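Local coordinates for chitosanase (Gynuella sunshinyii YC6258, PDB 6X2Q), which probably hydrolyses chitosan as a family 46 glycoside hydrolase and is seen here binding a chain of glucosamine units, at residues V56-L69 against R96-Q110. Sequence-based numbering, arbitrary orientation.
Sequences VIQRYSRLRPDNIL and RWADASQNPVFRQVQ
The Phe106 ring turns its edge to one face of the Tyr60 ring, a T-shaped pair with centroids 4.9 Å apart and planes at 68°, in which Phe106 CD1 lies 3.6 Å from Tyr60 CG. Phe106 CB adds a CH-pi contact over that face, while Ala100 CB lies over the rim of one face of Phe106, and the Trp97 ring takes Phe106 CZ over the rim of one face and Ile57 CD1 at its edge. Tyr60 reaches between the helices because its CG stands anti to the backbone N (chi1 -178°). At the ring edge, the hydroxyl accepts from Asn103 ND2 at 3.0 Å, a bent bond (141°), and from Arg64 NH1 at 3.1 Å. The same amide also caps helix 104-129, its OD1 accepting from Val105 N. Were Tyr60 replaced by an alanine, the Phe106 edge would probably face a gap, and the Asn103 and Arg64 donors would lose their shared acceptor. Farther along, Val56 and Val109 are reciprocal knobs into holes, with Val56 CG1 3.6 Å from Phe106 CE1. In the loop after helix 52-63, Ile68 O receives Arg96 NH1 on a lone pair, in the carbonyl plane (3.1 Å), among exposed residues. Apolar interlocking thus joins helix 52-63 to helices 93-100 and 104-129, and the Val56 side chain is about 9 Å from a bound glucosamine; two donors on the phenol oxygen, one a guanidinium, would tend to make the hydroxyl somewhat more acidic.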
loop_
_atom_site.group_PDB
_atom_site.type_symbol
_atom_site.label_atom_id
_atom_site.label_comp_id
_atom_site.label_asym_id
_atom_site.label_seq_id
_atom_site.Cartn_x
_atom_site.Cartn_y
_atom_site.Cartn_z
ATOM N N VAL A 56 -6.783 -7.715 10.870
ATOM C CA VAL A 56 -7.998 -7.956 10.099
ATOM C C VAL A 56 -8.779 -9.123 10.701
ATOM O O VAL A 56 -9.983 -9.018 10.983
ATOM C CB VAL A 56 -7.651 -8.205 8.619
ATOM C CG1 VAL A 56 -8.856 -8.715 7.857
ATOM C CG2 VAL A 56 -7.093 -6.930 7.955
ATOM N N ILE A 57 -8.093 -10.245 10.936
ATOM C CA ILE A 57 -8.784 -11.430 11.421
ATOM C C ILE A 57 -9.273 -11.210 12.842
ATOM O O ILE A 57 -10.397 -11.589 13.179
ATOM C CB ILE A 57 -7.879 -12.669 11.273
ATOM C CG1 ILE A 57 -7.681 -12.952 9.780
ATOM C CG2 ILE A 57 -8.467 -13.924 11.985
ATOM C CD1 ILE A 57 -6.576 -13.949 9.454
ATOM N N GLN A 58 -8.479 -10.531 13.679
ATOM C CA GLN A 58 -8.940 -10.238 15.036
ATOM C C GLN A 58 -10.194 -9.373 15.020
ATOM O O GLN A 58 -11.183 -9.679 15.700
ATOM C CB GLN A 58 -7.836 -9.569 15.854
ATOM C CG GLN A 58 -6.882 -10.578 16.461
ATOM C CD GLN A 58 -5.761 -9.951 17.276
ATOM O OE1 GLN A 58 -5.399 -8.783 17.083
ATOM N NE2 GLN A 58 -5.188 -10.742 18.188
ATOM N N ARG A 59 -10.182 -8.286 14.249
ATOM C CA ARG A 59 -11.372 -7.447 14.216
ATOM C C ARG A 59 -12.561 -8.223 13.671
ATOM O O ARG A 59 -13.677 -8.093 14.177
ATOM C CB ARG A 59 -11.110 -6.190 13.400
ATOM C CG ARG A 59 -9.994 -5.381 14.004
ATOM C CD ARG A 59 -9.771 -4.092 13.275
ATOM N NE ARG A 59 -10.884 -3.186 13.476
ATOM C CZ ARG A 59 -10.882 -1.925 13.072
ATOM N NH1 ARG A 59 -9.816 -1.439 12.460
ATOM N NH2 ARG A 59 -11.940 -1.155 13.283
ATOM N N TYR A 60 -12.334 -9.053 12.655
ATOM C CA TYR A 60 -13.425 -9.830 12.099
ATOM C C TYR A 60 -13.963 -10.817 13.127
ATOM O O TYR A 60 -15.174 -11.053 13.198
ATOM C CB TYR A 60 -12.950 -10.552 10.849
ATOM C CG TYR A 60 -14.010 -11.361 10.137
ATOM C CD1 TYR A 60 -15.158 -10.752 9.629
ATOM C CD2 TYR A 60 -13.854 -12.734 9.952
ATOM C CE1 TYR A 60 -16.128 -11.495 8.959
ATOM C CE2 TYR A 60 -14.817 -13.487 9.287
ATOM C CZ TYR A 60 -15.958 -12.869 8.802
ATOM O OH TYR A 60 -16.913 -13.615 8.134
ATOM N N SER A 61 -13.074 -11.370 13.953
ATOM C CA SER A 61 -13.473 -12.379 14.921
ATOM C C SER A 61 -14.254 -11.765 16.068
ATOM O O SER A 61 -15.054 -12.455 16.713
ATOM C CB SER A 61 -12.242 -13.106 15.433
ATOM O OG SER A 61 -11.729 -13.937 14.398
ATOM N N ARG A 62 -14.054 -10.474 16.329
ATOM C CA ARG A 62 -14.910 -9.812 17.300
ATOM C C ARG A 62 -16.318 -9.598 16.742
ATOM O O ARG A 62 -17.291 -9.630 17.498
ATOM C CB ARG A 62 -14.259 -8.504 17.756
ATOM C CG ARG A 62 -14.972 -7.852 18.914
ATOM C CD ARG A 62 -14.497 -8.397 20.263
ATOM N NE ARG A 62 -15.260 -7.825 21.373
ATOM C CZ ARG A 62 -16.503 -8.176 21.699
ATOM N NH1 ARG A 62 -17.105 -7.580 22.727
ATOM N NH2 ARG A 62 -17.144 -9.116 20.999
ATOM N N LEU A 63 -16.453 -9.428 15.428
ATOM C CA LEU A 63 -17.777 -9.308 14.818
ATOM C C LEU A 63 -18.439 -10.663 14.631
ATOM O O LEU A 63 -19.679 -10.754 14.641
ATOM C CB LEU A 63 -17.697 -8.617 13.449
ATOM C CG LEU A 63 -17.047 -7.237 13.282
ATOM C CD1 LEU A 63 -16.992 -6.874 11.807
ATOM C CD2 LEU A 63 -17.785 -6.150 14.047
ATOM N N ARG A 64 -17.637 -11.712 14.444
ATOM C CA ARG A 64 -18.152 -13.041 14.114
ATOM C C ARG A 64 -17.269 -14.109 14.747
ATOM O O ARG A 64 -16.417 -14.709 14.085
ATOM C CB ARG A 64 -18.236 -13.230 12.603
ATOM C CG ARG A 64 -19.023 -14.444 12.216
ATOM C CD ARG A 64 -18.889 -14.722 10.746
ATOM N NE ARG A 64 -19.584 -15.947 10.379
ATOM C CZ ARG A 64 -19.767 -16.325 9.125
ATOM N NH1 ARG A 64 -19.314 -15.561 8.142
ATOM N NH2 ARG A 64 -20.398 -17.454 8.854
ATOM N N PRO A 65 -17.440 -14.365 16.053
ATOM C CA PRO A 65 -16.600 -15.286 16.803
ATOM C C PRO A 65 -16.359 -16.668 16.192
ATOM O O PRO A 65 -15.358 -17.226 16.410
ATOM C CB PRO A 65 -17.387 -15.458 18.092
ATOM C CG PRO A 65 -18.060 -14.162 18.261
ATOM C CD PRO A 65 -18.457 -13.754 16.868
ATOM N N ASP A 66 -17.330 -17.177 15.462
ATOM C CA ASP A 66 -17.169 -18.503 14.837
ATOM C C ASP A 66 -16.921 -18.308 13.350
ATOM O O ASP A 66 -17.870 -18.367 12.603
ATOM C CB ASP A 66 -18.412 -19.361 15.056
ATOM N N ASN A 67 -15.693 -18.012 12.960
ATOM C CA ASN A 67 -15.415 -17.887 11.510
ATOM C C ASN A 67 -14.315 -18.883 11.144
ATOM O O ASN A 67 -13.602 -19.306 12.012
ATOM C CB ASN A 67 -15.144 -16.446 11.088
ATOM C CG ASN A 67 -13.811 -15.946 11.567
ATOM O OD1 ASN A 67 -12.790 -16.379 11.094
ATOM N ND2 ASN A 67 -13.821 -15.040 12.505
ATOM N N ILE A 68 -14.196 -19.211 9.872
ATOM C CA ILE A 68 -13.214 -20.189 9.429
ATOM C C ILE A 68 -11.760 -19.761 9.633
ATOM O O ILE A 68 -10.866 -20.597 9.509
ATOM C CB ILE A 68 -13.506 -20.494 7.949
ATOM C CG1 ILE A 68 -13.366 -19.203 7.130
ATOM C CG2 ILE A 68 -14.908 -21.091 7.811
ATOM C CD1 ILE A 68 -13.726 -19.336 5.655
ATOM N N LEU A 69 -11.485 -18.493 9.957
ATOM C CA LEU A 69 -10.110 -18.039 10.148
ATOM C C LEU A 69 -9.664 -18.056 11.601
ATOM O O LEU A 69 -8.472 -17.854 11.871
ATOM C CB LEU A 69 -9.920 -16.619 9.590
ATOM C CG LEU A 69 -10.150 -16.429 8.095
ATOM C CD1 LEU A 69 -10.176 -14.952 7.765
ATOM C CD2 LEU A 69 -9.065 -17.118 7.305
ATOM N N ARG A 96 -8.975 -20.158 3.004
ATOM C CA ARG A 96 -9.989 -19.636 3.918
ATOM C C ARG A 96 -10.144 -18.120 3.774
ATOM O O ARG A 96 -11.267 -17.597 3.810
ATOM C CB ARG A 96 -9.635 -20.033 5.351
ATOM C CG ARG A 96 -9.506 -21.551 5.531
ATOM C CD ARG A 96 -10.221 -22.065 6.770
ATOM N NE ARG A 96 -10.241 -23.531 6.847
ATOM C CZ ARG A 96 -10.828 -24.224 7.823
ATOM N NH1 ARG A 96 -11.440 -23.593 8.818
ATOM N NH2 ARG A 96 -10.803 -25.552 7.809
ATOM N N TRP A 97 -9.025 -17.405 3.594
ATOM C CA TRP A 97 -9.075 -15.969 3.329
ATOM C C TRP A 97 -9.898 -15.669 2.084
ATOM O O TRP A 97 -10.753 -14.771 2.093
ATOM C CB TRP A 97 -7.661 -15.405 3.175
ATOM C CG TRP A 97 -7.656 -13.906 3.009
ATOM C CD1 TRP A 97 -7.982 -13.200 1.886
ATOM C CD2 TRP A 97 -7.335 -12.939 4.016
ATOM N NE1 TRP A 97 -7.866 -11.857 2.131
ATOM C CE2 TRP A 97 -7.475 -11.670 3.431
ATOM C CE3 TRP A 97 -6.926 -13.028 5.350
ATOM C CZ2 TRP A 97 -7.236 -10.493 4.136
ATOM C CZ3 TRP A 97 -6.682 -11.862 6.051
ATOM C CH2 TRP A 97 -6.837 -10.605 5.441
ATOM N N ALA A 98 -9.641 -16.404 0.993
ATOM C CA ALA A 98 -10.448 -16.243 -0.215
ATOM C C ALA A 98 -11.936 -16.464 0.073
ATOM O O ALA A 98 -12.793 -15.699 -0.386
ATOM C CB ALA A 98 -9.955 -17.200 -1.301
ATOM N N ASP A 99 -12.270 -17.500 0.847
ATOM C CA ASP A 99 -13.682 -17.745 1.118
ATOM C C ASP A 99 -14.254 -16.681 2.050
ATOM O O ASP A 99 -15.354 -16.169 1.809
ATOM C CB ASP A 99 -13.880 -19.149 1.687
ATOM C CG ASP A 99 -13.554 -20.246 0.668
ATOM O OD1 ASP A 99 -13.840 -20.039 -0.537
ATOM O OD2 ASP A 99 -13.030 -21.311 1.068
ATOM N N ALA A 100 -13.511 -16.318 3.100
ATOM C CA ALA A 100 -13.968 -15.255 3.979
ATOM C C ALA A 100 -14.277 -13.979 3.191
ATOM O O ALA A 100 -15.270 -13.303 3.468
ATOM C CB ALA A 100 -12.925 -14.995 5.065
ATOM N N SER A 101 -13.472 -13.670 2.169
ATOM C CA SER A 101 -13.643 -12.474 1.338
ATOM C C SER A 101 -14.938 -12.463 0.536
ATOM O O SER A 101 -15.254 -11.442 -0.091
ATOM C CB SER A 101 -12.467 -12.337 0.361
ATOM O OG SER A 101 -11.248 -12.244 1.076
ATOM N N GLN A 102 -15.680 -13.567 0.499
ATOM C CA GLN A 102 -16.998 -13.497 -0.126
ATOM C C GLN A 102 -18.023 -12.786 0.749
ATOM O O GLN A 102 -19.089 -12.424 0.252
ATOM C CB GLN A 102 -17.486 -14.902 -0.467
ATOM C CG GLN A 102 -16.695 -15.556 -1.572
ATOM C CD GLN A 102 -17.429 -15.510 -2.883
ATOM O OE1 GLN A 102 -17.056 -14.770 -3.794
ATOM N NE2 GLN A 102 -18.495 -16.297 -2.990
ATOM N N ASN A 103 -17.716 -12.587 2.025
ATOM C CA ASN A 103 -18.609 -11.931 2.969
ATOM C C ASN A 103 -18.352 -10.429 2.941
ATOM O O ASN A 103 -17.253 -10.003 3.314
ATOM C CB ASN A 103 -18.359 -12.477 4.372
ATOM C CG ASN A 103 -19.224 -11.818 5.434
ATOM O OD1 ASN A 103 -19.981 -10.883 5.157
ATOM N ND2 ASN A 103 -19.125 -12.318 6.663
ATOM N N PRO A 104 -19.329 -9.597 2.554
ATOM C CA PRO A 104 -19.095 -8.140 2.529
ATOM C C PRO A 104 -18.608 -7.589 3.849
ATOM O O PRO A 104 -17.942 -6.544 3.866
ATOM C CB PRO A 104 -20.470 -7.559 2.174
ATOM C CG PRO A 104 -21.332 -8.716 1.785
ATOM C CD PRO A 104 -20.757 -9.931 2.395
ATOM N N VAL A 105 -18.919 -8.257 4.963
ATOM C CA VAL A 105 -18.499 -7.741 6.262
ATOM C C VAL A 105 -16.995 -7.914 6.441
ATOM O O VAL A 105 -16.324 -7.053 7.027
ATOM C CB VAL A 105 -19.283 -8.420 7.402
ATOM C CG1 VAL A 105 -18.819 -7.877 8.744
ATOM C CG2 VAL A 105 -20.799 -8.223 7.230
ATOM N N PHE A 106 -16.450 -9.035 5.954
ATOM C CA PHE A 106 -15.001 -9.240 5.968
ATOM C C PHE A 106 -14.297 -8.215 5.090
ATOM O O PHE A 106 -13.295 -7.624 5.503
ATOM C CB PHE A 106 -14.657 -10.655 5.504
ATOM C CG PHE A 106 -13.196 -10.993 5.634
ATOM C CD1 PHE A 106 -12.583 -11.011 6.877
ATOM C CD2 PHE A 106 -12.443 -11.318 4.523
ATOM C CE1 PHE A 106 -11.235 -11.322 6.999
ATOM C CE2 PHE A 106 -11.091 -11.639 4.641
ATOM C CZ PHE A 106 -10.489 -11.634 5.876
ATOM N N ARG A 107 -14.817 -7.993 3.878
ATOM C CA ARG A 107 -14.276 -6.949 3.013
ATOM C C ARG A 107 -14.332 -5.593 3.698
ATOM O O ARG A 107 -13.386 -4.800 3.600
ATOM C CB ARG A 107 -15.037 -6.929 1.686
ATOM C CG ARG A 107 -15.009 -8.300 0.987
ATOM C CD ARG A 107 -15.218 -8.201 -0.514
ATOM N NE ARG A 107 -16.552 -7.713 -0.860
ATOM C CZ ARG A 107 -17.641 -8.480 -0.931
ATOM N NH1 ARG A 107 -17.574 -9.780 -0.679
ATOM N NH2 ARG A 107 -18.800 -7.946 -1.258
ATOM N N GLN A 108 -15.409 -5.333 4.442
ATOM C CA GLN A 108 -15.534 -4.068 5.162
ATOM C C GLN A 108 -14.441 -3.918 6.213
ATOM O O GLN A 108 -13.866 -2.834 6.366
ATOM C CB GLN A 108 -16.926 -3.962 5.802
ATOM C CG GLN A 108 -17.169 -2.669 6.591
ATOM C CD GLN A 108 -17.069 -1.418 5.717
ATOM O OE1 GLN A 108 -17.800 -1.272 4.742
ATOM N NE2 GLN A 108 -16.153 -0.516 6.066
ATOM N N VAL A 109 -14.127 -5.002 6.936
ATOM C CA VAL A 109 -13.027 -4.968 7.900
ATOM C C VAL A 109 -11.716 -4.613 7.198
ATOM O O VAL A 109 -10.909 -3.828 7.710
ATOM C CB VAL A 109 -12.925 -6.315 8.651
ATOM C CG1 VAL A 109 -11.661 -6.372 9.521
ATOM C CG2 VAL A 109 -14.165 -6.556 9.513
ATOM N N GLN A 110 -11.484 -5.189 6.016
ATOM C CA GLN A 110 -10.302 -4.825 5.240
ATOM C C GLN A 110 -10.302 -3.335 4.901
ATOM O O GLN A 110 -9.251 -2.684 4.954
ATOM C CB GLN A 110 -10.242 -5.660 3.967
ATOM C CG GLN A 110 -9.962 -7.128 4.201
ATOM C CD GLN A 110 -9.665 -7.859 2.901
ATOM O OE1 GLN A 110 -8.837 -7.400 2.097
ATOM N NE2 GLN A 110 -10.341 -8.997 2.684
#